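Local coordinates for malonyl-CoA-[acyl-carrier-protein] transacylase (Coxiella burnetii, PDB 3TQE) that probably transfers the malonyl group from malonyl-CoA to holo acyl carrier protein, releasing free CoA, for fatty acid synthesis, at residues V11-S17 with G280-L285; M22-L26 with A73-I77; N166-Q170 with L288-I292. One frame throughout, in Å; residues are numbered along the deposited sequence. Where two conformers were deposited one is given.

Helix 284-292 ties contact 1 to contact 3: the loop 280-283 and the first residues of the helix meet residues 11-17, and its last turns, at 288-292, meet the hairpin at 166-170. The centres of these contacts are about 14 Å apart, and Val11 CG2 lies 3.9 Å from Ile289 CD1. Contact 2 sits beside contact 1, centres about 11 Å apart, with Ile77 CD1 3.4 Å from Gly280 C; contacts 2 and 3 do not touch, their nearest atoms being about 12 Å apart. The side chain of Ser96, predicted to be catalytic, is about 9 Å from that of Leu285 and about 8 Å from that of Asn166. Contact 1 supplies Gln15 to the pocket of one bound glycine, together with Ser96 and His205.

Contact 1. Residues V11-S17 with G280-L285; sequences VFPGQGS and GPDNKL. With GLY (glycine), chain B.
Pro13 and Gly280 bring the two backbones together, CA to CA 5.8 Å, and Ser17 and Asp282 do so again at 5.3 Å between their CA atoms. After strand 9-12 the first segment folds into a type II turn, Gly14 to Ser17, while residues 280-285 lead from strand 275-278 into helix 284-292. No direct hydrogen bond spans the pair. Instead a water bridges it, accepting from Ser17 OG at 2.7 Å, accepting also from Lys284 N in the first turn of the helix, and donating to Pro281 O. Ser17 OG, held beside its own backbone N (chi1 -65°), reaches this water and also lies along Lys284 CB and CG.

Apolar contacts fill the deeper end. Leu285 CD1 presses on the peptide between Phe12 and Pro13, 3.5 Å from Phe12 C, as the Leu285 and Val11 side chains run past one another in opposite directions. Pro13 CG rests 3.7 Å from Gly280 CA, where the lack of a side chain lets the ring sit on bare backbone. At the outer end Asp282 CB comes 3.6 Å from Ser17 O. The carboxylate is fixed by its neighbours: Lys284 NZ meets Asp282 OD2 at 2.7 Å on the syn side, 32° out of plane, in a salt bridge, and Asn283 N donates to Asp282 OD1 from above the plane.

With no direct bond, the polar link between turn and helix start depends on a water held by three bonds, while Ser17 O is buried against Pro281 CG and Asp282 CB with no polar partner.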
# COMPACT_ATOMS: atom_id res chain seq x y z
N VAL A 11 9.22 0.01 -3.02
CA VAL A 11 7.93 -0.48 -2.62
C VAL A 11 7.34 0.41 -1.55
O VAL A 11 8.01 0.79 -0.60
CB VAL A 11 7.93 -1.97 -2.20
CG1 VAL A 11 8.30 -2.82 -3.42
CG2 VAL A 11 8.86 -2.28 -1.01
N PHE A 12 6.09 0.80 -1.75
CA PHE A 12 5.46 1.81 -0.93
C PHE A 12 4.38 1.19 -0.08
O PHE A 12 3.44 0.62 -0.60
CB PHE A 12 4.83 2.88 -1.82
CG PHE A 12 5.82 3.66 -2.61
CD1 PHE A 12 6.32 4.85 -2.14
CD2 PHE A 12 6.29 3.19 -3.81
CE1 PHE A 12 7.22 5.59 -2.88
CE2 PHE A 12 7.18 3.92 -4.53
CZ PHE A 12 7.63 5.13 -4.08
N PRO A 13 4.51 1.32 1.23
CA PRO A 13 3.52 0.74 2.08
C PRO A 13 2.22 1.50 2.16
O PRO A 13 2.14 2.68 1.86
CB PRO A 13 4.18 0.74 3.43
CG PRO A 13 5.15 1.68 3.40
CD PRO A 13 5.63 1.83 1.99
N GLY A 14 1.20 0.77 2.55
CA GLY A 14 -0.14 1.29 2.76
C GLY A 14 -0.63 1.03 4.16
O GLY A 14 0.14 0.94 5.10
N GLN A 15 -1.95 0.91 4.29
CA GLN A 15 -2.62 0.62 5.56
C GLN A 15 -1.90 -0.42 6.40
O GLN A 15 -1.46 -1.45 5.89
CB GLN A 15 -4.04 0.12 5.28
CG GLN A 15 -4.86 -0.16 6.52
CD GLN A 15 -6.28 0.32 6.38
OE1 GLN A 15 -6.70 0.71 5.28
NE2 GLN A 15 -7.03 0.33 7.48
N GLY A 16 -1.80 -0.15 7.69
CA GLY A 16 -1.15 -1.06 8.58
C GLY A 16 0.21 -0.57 8.95
O GLY A 16 0.74 -0.94 10.00
N SER A 17 0.82 0.26 8.09
CA SER A 17 2.14 0.74 8.36
C SER A 17 2.17 2.05 9.12
O SER A 17 3.22 2.54 9.47
CB SER A 17 2.92 0.86 7.06
OG SER A 17 3.10 -0.41 6.48
N GLY A 280 8.59 4.14 2.99
CA GLY A 280 7.51 4.47 3.91
C GLY A 280 7.88 4.04 5.30
O GLY A 280 8.96 3.48 5.54
N PRO A 281 6.99 4.28 6.25
CA PRO A 281 7.20 3.85 7.61
C PRO A 281 6.97 2.35 7.77
O PRO A 281 6.30 1.72 6.94
CB PRO A 281 6.13 4.62 8.34
CG PRO A 281 5.00 4.73 7.34
CD PRO A 281 5.67 4.85 6.02
N ASP A 282 7.52 1.79 8.84
CA ASP A 282 7.34 0.41 9.23
C ASP A 282 8.08 -0.52 8.25
O ASP A 282 8.67 -0.06 7.29
CB ASP A 282 5.86 0.06 9.41
CG ASP A 282 5.61 -1.00 10.47
OD1 ASP A 282 6.57 -1.69 10.92
OD2 ASP A 282 4.42 -1.15 10.82
N ASN A 283 8.05 -1.80 8.54
CA ASN A 283 8.75 -2.79 7.74
C ASN A 283 7.83 -3.92 7.31
O ASN A 283 8.26 -5.06 7.13
CB ASN A 283 9.97 -3.29 8.50
CG ASN A 283 9.62 -4.01 9.77
OD1 ASN A 283 8.47 -4.18 10.10
ND2 ASN A 283 10.66 -4.44 10.49
N LYS A 284 6.55 -3.58 7.10
CA LYS A 284 5.57 -4.58 6.75
C LYS A 284 5.86 -5.19 5.40
O LYS A 284 5.72 -6.40 5.22
CB LYS A 284 4.17 -3.97 6.79
CG LYS A 284 3.75 -3.47 8.15
CD LYS A 284 3.42 -4.61 9.05
CE LYS A 284 2.69 -4.14 10.30
NZ LYS A 284 3.67 -3.68 11.32
N LEU A 285 6.21 -4.39 4.41
CA LEU A 285 6.47 -4.98 3.10
C LEU A 285 7.74 -5.80 3.10
O LEU A 285 7.80 -6.81 2.42
CB LEU A 285 6.52 -3.92 2.00
CG LEU A 285 5.23 -3.12 1.86
CD1 LEU A 285 5.39 -2.09 0.75
CD2 LEU A 285 4.02 -3.99 1.63
N GLY B . -6.15 -2.59 2.31
CA GLY B . -5.88 -1.15 2.61
C GLY B . -6.49 -0.21 1.58
O GLY B . -6.08 0.95 1.39
OXT GLY B . -7.40 -0.61 0.88
O HOH W 1 5.73 -0.80 6.17

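Contact 2. Residues M22-L26 with A73-I77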
# COMPACT_ATOMS: atom_id res chain seq x y z
N MSE A 22 5.40 8.35 13.65
CA MSE A 22 6.18 7.95 12.52
C MSE A 22 6.92 9.15 11.91
O MSE A 22 6.49 10.30 11.89
CB MSE A 22 5.33 7.19 11.51
CG MSE A 22 4.27 7.98 10.95
SE MSE A 22 3.29 6.95 9.62
CE MSE A 22 2.50 8.67 9.12
N LEU A 23 8.10 8.82 11.39
CA LEU A 23 8.99 9.79 10.78
C LEU A 23 9.49 10.89 11.71
O LEU A 23 10.07 11.85 11.25
CB LEU A 23 8.38 10.40 9.51
CG LEU A 23 8.37 9.53 8.26
CD1 LEU A 23 7.58 8.30 8.38
CD2 LEU A 23 7.91 10.34 7.08
N ALA A 24 9.33 10.74 13.03
CA ALA A 24 9.77 11.80 13.91
C ALA A 24 11.27 12.10 13.77
O ALA A 24 11.70 13.25 13.68
CB ALA A 24 9.43 11.48 15.36
N GLU A 25 12.06 11.05 13.70
CA GLU A 25 13.50 11.23 13.56
C GLU A 25 13.86 11.87 12.23
O GLU A 25 14.58 12.85 12.18
CB GLU A 25 14.22 9.92 13.72
CG GLU A 25 15.70 10.05 13.61
CD GLU A 25 16.45 8.79 13.98
OE1 GLU A 25 15.82 7.77 14.34
OE2 GLU A 25 17.70 8.85 13.94
N LEU A 26 13.32 11.32 11.14
CA LEU A 26 13.60 11.88 9.85
C LEU A 26 13.13 13.32 9.78
O LEU A 26 13.74 14.15 9.14
CB LEU A 26 12.94 11.03 8.78
CG LEU A 26 13.44 11.26 7.39
CD1 LEU A 26 14.92 10.84 7.22
CD2 LEU A 26 12.55 10.45 6.44
N ALA A 73 3.72 10.37 4.28
CA ALA A 73 4.92 9.76 4.85
C ALA A 73 5.75 9.10 3.76
O ALA A 73 6.97 9.27 3.70
CB ALA A 73 4.56 8.76 5.91
N ASP A 74 5.09 8.37 2.88
CA ASP A 74 5.80 7.66 1.83
C ASP A 74 6.47 8.67 0.89
O ASP A 74 7.62 8.49 0.50
CB ASP A 74 4.82 6.84 1.01
CG ASP A 74 4.29 5.58 1.71
OD1 ASP A 74 4.60 5.29 2.88
OD2 ASP A 74 3.50 4.86 1.02
N VAL A 75 5.75 9.71 0.50
CA VAL A 75 6.31 10.71 -0.39
C VAL A 75 7.44 11.48 0.30
O VAL A 75 8.45 11.79 -0.30
CB VAL A 75 5.23 11.65 -0.87
CG1 VAL A 75 5.82 12.85 -1.55
CG2 VAL A 75 4.29 10.88 -1.79
N ALA A 76 7.27 11.78 1.58
CA ALA A 76 8.35 12.45 2.33
C ALA A 76 9.62 11.65 2.28
O ALA A 76 10.71 12.21 2.11
CB ALA A 76 7.91 12.71 3.76
N ILE A 77 9.50 10.35 2.47
CA ILE A 77 10.70 9.49 2.45
C ILE A 77 11.30 9.45 1.07
O ILE A 77 12.52 9.53 0.91
CB ILE A 77 10.39 8.10 2.99
CG1 ILE A 77 10.16 8.22 4.50
CG2 ILE A 77 11.51 7.11 2.65
CD1 ILE A 77 9.57 7.01 5.13
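Leu23, the N-cap residue of helix 24-29, packs with its neighbours Met22 and Leu26 against one face of helix 63-83, joining the loop and helix that follow strand 9-12 to a long helix of the acyltransferase fold. Leu23 takes a left-handed backbone conformation (phi 62°) and its branches lie over Ala73, Ala76 and Ile77, residues spaced three and four apart on that helix. One branch does most of the touching: Leu23 CD2 is 3.7 Å from Ala73 O and 4.1 Å from Ala76 CB. The other, Leu23 CD1, meets Ile77 CD1 at 4.0 Å.

Leu26 reaches the same isoleucine from one helical turn further on. Leu26 CD2 lies 3.8 Å from Ile77 CG1, the two side chains crossing at about a right angle. Met22, present as selenomethionine, is extended beyond CG, which carries Met22 CE to 3.8 Å from Ala73 CB. Met22 O is bonded to Gln53 NE2, and the Met22 side chain also touches Val52 and Leu70.

All six touching residues are buried, and no hydrogen bond crosses the interface. Ala73 O is satisfied by Ile77 N, at 3.0 Å, so burying it under the Leu23 methyl does not leave that carbonyl without a partner. The closest backbone approach is 7.2 Å, from Leu23 CA to Ala73 CA, and the alanine methyls meet the Leu23 branches directly, so the association rests on close-fitting aliphatic groups.

Contact 3. Residues N166-Q170 with L288-I292; sequences NSTDQ and LIKRI
Gln170 O is gripped by two backbone donors, Asn166 N and Ser167 N, each at 3.1 Å, while the Gln170 side chain, as modelled, reaches across to Leu288. The return bond, Gln170 N to Ser167 O, closes a type I turn from Ser167 to Gln170, so the segment is a tight hairpin end presented to the last turns of helix 284-292.

Leu288 fits its fork to this end. Leu288 CD1 and CD2 each lie 3.7 Å from Asn166 CB, and Leu288 CD1 also touches Asn166 CG, at 3.8 Å, the two side chains crossing at a slant. CD2 also turns to the Gln170 amide, whose chain, extended with CG anti to the backbone N (chi1 -180°), passes Leu288 at about a right angle.

Ile292 continues the apolar patch: Ile292 CG1 lies 3.9 Å from Ser167 CA, and Ile292 CD1 comes 3.6 Å from Asn166 O. That carbonyl, pressed by Leu288 CB as well, is buried and has no polar partner. Thr168 OG1 sits beside the helix end, 3.9 Å from Ile292 CA. Arg291 CB passes Ser167 CB, and Arg291 NH1 is 3.7 Å from Gln170 OE1, amide and guanidinium planes 60° apart, with no hydrogen bond. Gln170 and Arg291 each have two deposited conformers, so their side-chain approaches are doubtful.

The polar end of Asn166 is committed to His95: its OD1 accepts from His95 NE2, next in sequence to the predicted nucleophile Ser96. With Asn166 and Ser167 both facing Gln170, the geometry is a classic beta bulge at the turn of strands 160-167 and 170-174, a hairpin of the ferredoxin-like small subdomain of FabD-type acyltransferases, set here against a helix of the large subdomain.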
# COMPACT_ATOMS: atom_id res chain seq x y z
N ASN A 166 -0.63 -11.57 -0.23
CA ASN A 166 0.50 -10.87 0.36
C ASN A 166 1.80 -11.61 0.30
O ASN A 166 2.85 -11.02 0.01
CB ASN A 166 0.22 -10.46 1.79
CG ASN A 166 -0.61 -9.24 1.86
OD1 ASN A 166 -0.75 -8.53 0.86
ND2 ASN A 166 -1.18 -8.97 3.01
N SER A 167 1.76 -12.89 0.57
CA SER A 167 2.93 -13.71 0.43
C SER A 167 2.45 -15.08 0.09
O SER A 167 1.26 -15.35 0.02
CB SER A 167 3.75 -13.69 1.71
OG SER A 167 3.34 -14.75 2.55
N THR A 168 3.37 -16.00 -0.12
CA THR A 168 2.96 -17.22 -0.76
C THR A 168 1.90 -18.00 0.12
O THR A 168 0.89 -18.53 -0.37
CB THR A 168 4.24 -17.97 -1.17
OG1 THR A 168 5.39 -17.12 -0.91
CG2 THR A 168 4.20 -18.25 -2.68
N ASP A 169 2.09 -17.95 1.42
CA ASP A 169 1.13 -18.59 2.30
C ASP A 169 0.48 -17.59 3.23
O ASP A 169 0.11 -17.93 4.34
CB ASP A 169 1.81 -19.73 3.07
CG ASP A 169 2.74 -19.24 4.19
OD1 ASP A 169 3.24 -18.09 4.14
OD2 ASP A 169 2.98 -20.03 5.13
N GLN A 170 0.33 -16.33 2.79
CA GLN A 170 -0.29 -15.31 3.60
C GLN A 170 -1.28 -14.55 2.73
O GLN A 170 -0.88 -13.87 1.77
CB GLN A 170 0.75 -14.37 4.18
CG GLN A 170 0.21 -13.27 5.04
CD GLN A 170 1.32 -12.43 5.68
OE1 GLN A 170 2.40 -12.93 6.00
NE2 GLN A 170 1.06 -11.15 5.85
N LEU A 288 6.81 -9.25 4.05
CA LEU A 288 6.20 -10.01 2.99
C LEU A 288 7.21 -10.43 1.95
O LEU A 288 7.18 -11.56 1.49
CB LEU A 288 5.10 -9.20 2.31
CG LEU A 288 3.95 -8.77 3.19
CD1 LEU A 288 2.95 -7.97 2.33
CD2 LEU A 288 3.30 -9.98 3.85
N ILE A 289 8.06 -9.50 1.54
CA ILE A 289 8.97 -9.78 0.45
C ILE A 289 9.97 -10.85 0.85
O ILE A 289 10.28 -11.73 0.06
CB ILE A 289 9.66 -8.49 -0.00
CG1 ILE A 289 8.62 -7.55 -0.61
CG2 ILE A 289 10.78 -8.78 -1.01
CD1 ILE A 289 9.10 -6.12 -0.82
N LYS A 290 10.45 -10.80 2.08
CA LYS A 290 11.40 -11.80 2.58
C LYS A 290 10.77 -13.19 2.59
O LYS A 290 11.48 -14.19 2.40
CB LYS A 290 11.94 -11.40 3.96
CG LYS A 290 13.23 -12.09 4.37
CD LYS A 290 14.36 -11.80 3.36
CE LYS A 290 15.41 -10.86 3.90
NZ LYS A 290 16.74 -11.15 3.26
N ARG A 291 9.47 -13.27 2.85
CA ARG A 291 8.77 -14.54 2.82
C ARG A 291 8.61 -15.06 1.41
O ARG A 291 8.74 -16.26 1.16
CB ARG A 291 7.44 -14.45 3.56
CG ARG A 291 7.61 -14.25 5.04
CD ARG A 291 6.33 -14.49 5.81
NE ARG A 291 6.60 -14.70 7.23
CZ ARG A 291 6.25 -13.86 8.19
NH1 ARG A 291 5.60 -12.74 7.89
NH2 ARG A 291 6.54 -14.13 9.46
N ILE A 292 8.36 -14.15 0.45
CA ILE A 292 8.25 -14.49 -0.95
C ILE A 292 9.59 -15.00 -1.47
O ILE A 292 9.65 -16.01 -2.20
CB ILE A 292 7.75 -13.28 -1.78
CG1 ILE A 292 6.32 -12.96 -1.38
CG2 ILE A 292 7.77 -13.57 -3.29
CD1 ILE A 292 5.87 -11.55 -1.79